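Local coordinates for 361aa long hypothetical D-aminopeptidase (Pyrococcus horikoshii, PDB 2DRH), which is of unknown function but belongs to peptidase family S58 and probably acts as an aminopeptidase, at residues 216-221 with 351-356. Residues are numbered along the deposited sequence; the frame is centred on the assembly and turned at random.
Sequences TIAGVP and RIMRRY
V220 has CG1 anti to its backbone N (chi1 -177°), which sets that methyl against the I352 and Y356 side chains at the end of helix 346-355, while M353 bends at chi2 and chi3 so that its thioether turns in toward the loop. That loop makes a type I' beta turn from I217 to V220, closed in both directions by backbone hydrogen bonds between these two residues and followed by P221, the N-cap of helix 222-225. V220 is the residue that fills the meeting place. Its CG1 touches I352 CG2 at 3.5 Å and sits over one face of the Y356 ring, a CH-pi contact 3.9 Å from the centroid and 20° off the ring normal. The other branch, CG2, lies 3.8 Å from M353 SD. An alanine here would remove both CG1 and CG2, and would probably loosen the packing against I352, the Y356 face and the M353 sulfur. Y356, the residue at which the chain leaves helical geometry, has its hydroxyl hydrogen-bonded to E225 OE2, which links the helix end to helix 222-225 as well. Y356 also packs on Y356 of the second subunit, so the contact borders on the subunit interface and partly belongs to it. M353 also reaches the turn itself: its terminal methyl CE lies 3.7 Å from A218 CB and 3.5 Å from the carbonyl oxygen I217 O, the same oxygen that accepts the V220 N-H.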
loop_
_atom_site.group_PDB
_atom_site.type_symbol
_atom_site.label_atom_id
_atom_site.label_comp_id
_atom_site.label_asym_id
_atom_site.label_seq_id
_atom_site.Cartn_x
_atom_site.Cartn_y
_atom_site.Cartn_z
ATOM N N THR A 216 16.786 -8.972 -23.604
ATOM C CA THR A 216 16.106 -10.165 -24.078
ATOM C C THR A 216 15.048 -9.742 -25.092
ATOM O O THR A 216 14.137 -8.984 -24.760
ATOM C CB THR A 216 15.419 -10.880 -22.910
ATOM O OG1 THR A 216 16.364 -11.041 -21.843
ATOM C CG2 THR A 216 14.899 -12.246 -23.347
ATOM N N ILE A 217 15.174 -10.220 -26.328
ATOM C CA ILE A 217 14.213 -9.856 -27.369
ATOM C C ILE A 217 13.470 -11.072 -27.884
ATOM O O ILE A 217 14.039 -11.915 -28.569
ATOM C CB ILE A 217 14.902 -9.144 -28.558
ATOM C CG1 ILE A 217 15.581 -7.859 -28.073
ATOM C CG2 ILE A 217 13.871 -8.809 -29.634
ATOM C CD1 ILE A 217 16.237 -7.045 -29.176
ATOM N N ALA A 218 12.190 -11.153 -27.542
ATOM C CA ALA A 218 11.359 -12.272 -27.954
ATOM C C ALA A 218 12.001 -13.569 -27.485
ATOM O O ALA A 218 12.023 -14.559 -28.211
ATOM C CB ALA A 218 11.186 -12.279 -29.478
ATOM N N GLY A 219 12.542 -13.541 -26.269
ATOM C CA GLY A 219 13.165 -14.722 -25.693
ATOM C C GLY A 219 14.635 -14.947 -26.008
ATOM O O GLY A 219 15.302 -15.743 -25.342
ATOM N N VAL A 220 15.144 -14.248 -27.015
ATOM C CA VAL A 220 16.539 -14.393 -27.423
ATOM C C VAL A 220 17.460 -13.459 -26.635
ATOM O O VAL A 220 17.226 -12.253 -26.578
ATOM C CB VAL A 220 16.695 -14.096 -28.934
ATOM C CG1 VAL A 220 18.140 -14.317 -29.368
ATOM C CG2 VAL A 220 15.747 -14.988 -29.740
ATOM N N PRO A 221 18.520 -14.009 -26.015
ATOM C CA PRO A 221 19.461 -13.195 -25.236
ATOM C C PRO A 221 20.323 -12.289 -26.118
ATOM O O PRO A 221 21.553 -12.410 -26.157
ATOM C CB PRO A 221 20.278 -14.240 -24.478
ATOM C CG PRO A 221 20.277 -15.409 -25.408
ATOM C CD PRO A 221 18.849 -15.441 -25.905
ATOM N N ARG A 351 20.186 -11.146 -37.756
ATOM C CA ARG A 351 21.082 -12.295 -37.798
ATOM C C ARG A 351 20.940 -13.148 -36.533
ATOM O O ARG A 351 20.825 -14.372 -36.611
ATOM C CB ARG A 351 22.529 -11.817 -37.935
ATOM C CG ARG A 351 23.562 -12.915 -37.813
ATOM C CD ARG A 351 24.970 -12.344 -37.860
ATOM N NE ARG A 351 25.336 -11.652 -36.626
ATOM C CZ ARG A 351 25.673 -12.257 -35.489
ATOM N NH1 ARG A 351 25.694 -13.579 -35.408
ATOM N NH2 ARG A 351 26.005 -11.531 -34.431
ATOM N N ILE A 352 20.954 -12.502 -35.370
ATOM C CA ILE A 352 20.828 -13.231 -34.111
ATOM C C ILE A 352 19.482 -13.938 -34.000
ATOM O O ILE A 352 19.419 -15.103 -33.615
ATOM C CB ILE A 352 21.013 -12.302 -32.885
ATOM C CG1 ILE A 352 22.502 -12.010 -32.664
ATOM C CG2 ILE A 352 20.452 -12.960 -31.633
ATOM C CD1 ILE A 352 22.966 -10.692 -33.208
ATOM N N MET A 353 18.410 -13.229 -34.336
ATOM C CA MET A 353 17.078 -13.812 -34.275
ATOM C C MET A 353 17.027 -15.054 -35.159
ATOM O O MET A 353 16.430 -16.060 -34.789
ATOM C CB MET A 353 16.021 -12.793 -34.719
ATOM C CG MET A 353 15.887 -11.567 -33.799
ATOM S SD MET A 353 15.603 -11.935 -32.027
ATOM C CE MET A 353 13.828 -12.297 -32.024
ATOM N N ARG A 354 17.667 -14.988 -36.323
ATOM C CA ARG A 354 17.698 -16.129 -37.235
ATOM C C ARG A 354 18.486 -17.306 -36.656
ATOM O O ARG A 354 18.078 -18.455 -36.802
ATOM C CB ARG A 354 18.291 -15.729 -38.590
ATOM C CG ARG A 354 17.268 -15.181 -39.581
ATOM C CD ARG A 354 17.818 -15.197 -41.004
ATOM N NE ARG A 354 18.872 -14.207 -41.201
ATOM C CZ ARG A 354 18.661 -12.972 -41.643
ATOM N NH1 ARG A 354 17.431 -12.572 -41.944
ATOM N NH2 ARG A 354 19.681 -12.133 -41.778
ATOM N N ARG A 355 19.609 -17.021 -36.004
ATOM C CA ARG A 355 20.422 -18.075 -35.402
ATOM C C ARG A 355 19.617 -18.853 -34.358
ATOM O O ARG A 355 19.890 -20.023 -34.098
ATOM C CB ARG A 355 21.672 -17.485 -34.741
ATOM C CG ARG A 355 22.491 -18.506 -33.950
ATOM C CD ARG A 355 23.593 -17.850 -33.115
ATOM N NE ARG A 355 24.732 -17.402 -33.915
ATOM C CZ ARG A 355 25.574 -18.221 -34.542
ATOM N NH1 ARG A 355 25.407 -19.536 -34.462
ATOM N NH2 ARG A 355 26.586 -17.728 -35.248
ATOM N N TYR A 356 18.629 -18.200 -33.756
ATOM C CA TYR A 356 17.803 -18.856 -32.752
ATOM C C TYR A 356 16.447 -19.270 -33.311
ATOM O O TYR A 356 15.482 -19.445 -32.568
ATOM C CB TYR A 356 17.620 -17.950 -31.536
ATOM C CG TYR A 356 18.866 -17.819 -30.687
ATOM C CD1 TYR A 356 19.946 -17.040 -31.104
ATOM C CD2 TYR A 356 18.968 -18.486 -29.468
ATOM C CE1 TYR A 356 21.098 -16.926 -30.322
ATOM C CE2 TYR A 356 20.110 -18.384 -28.681
ATOM C CZ TYR A 356 21.170 -17.604 -29.110
ATOM O OH TYR A 356 22.290 -17.503 -28.315
#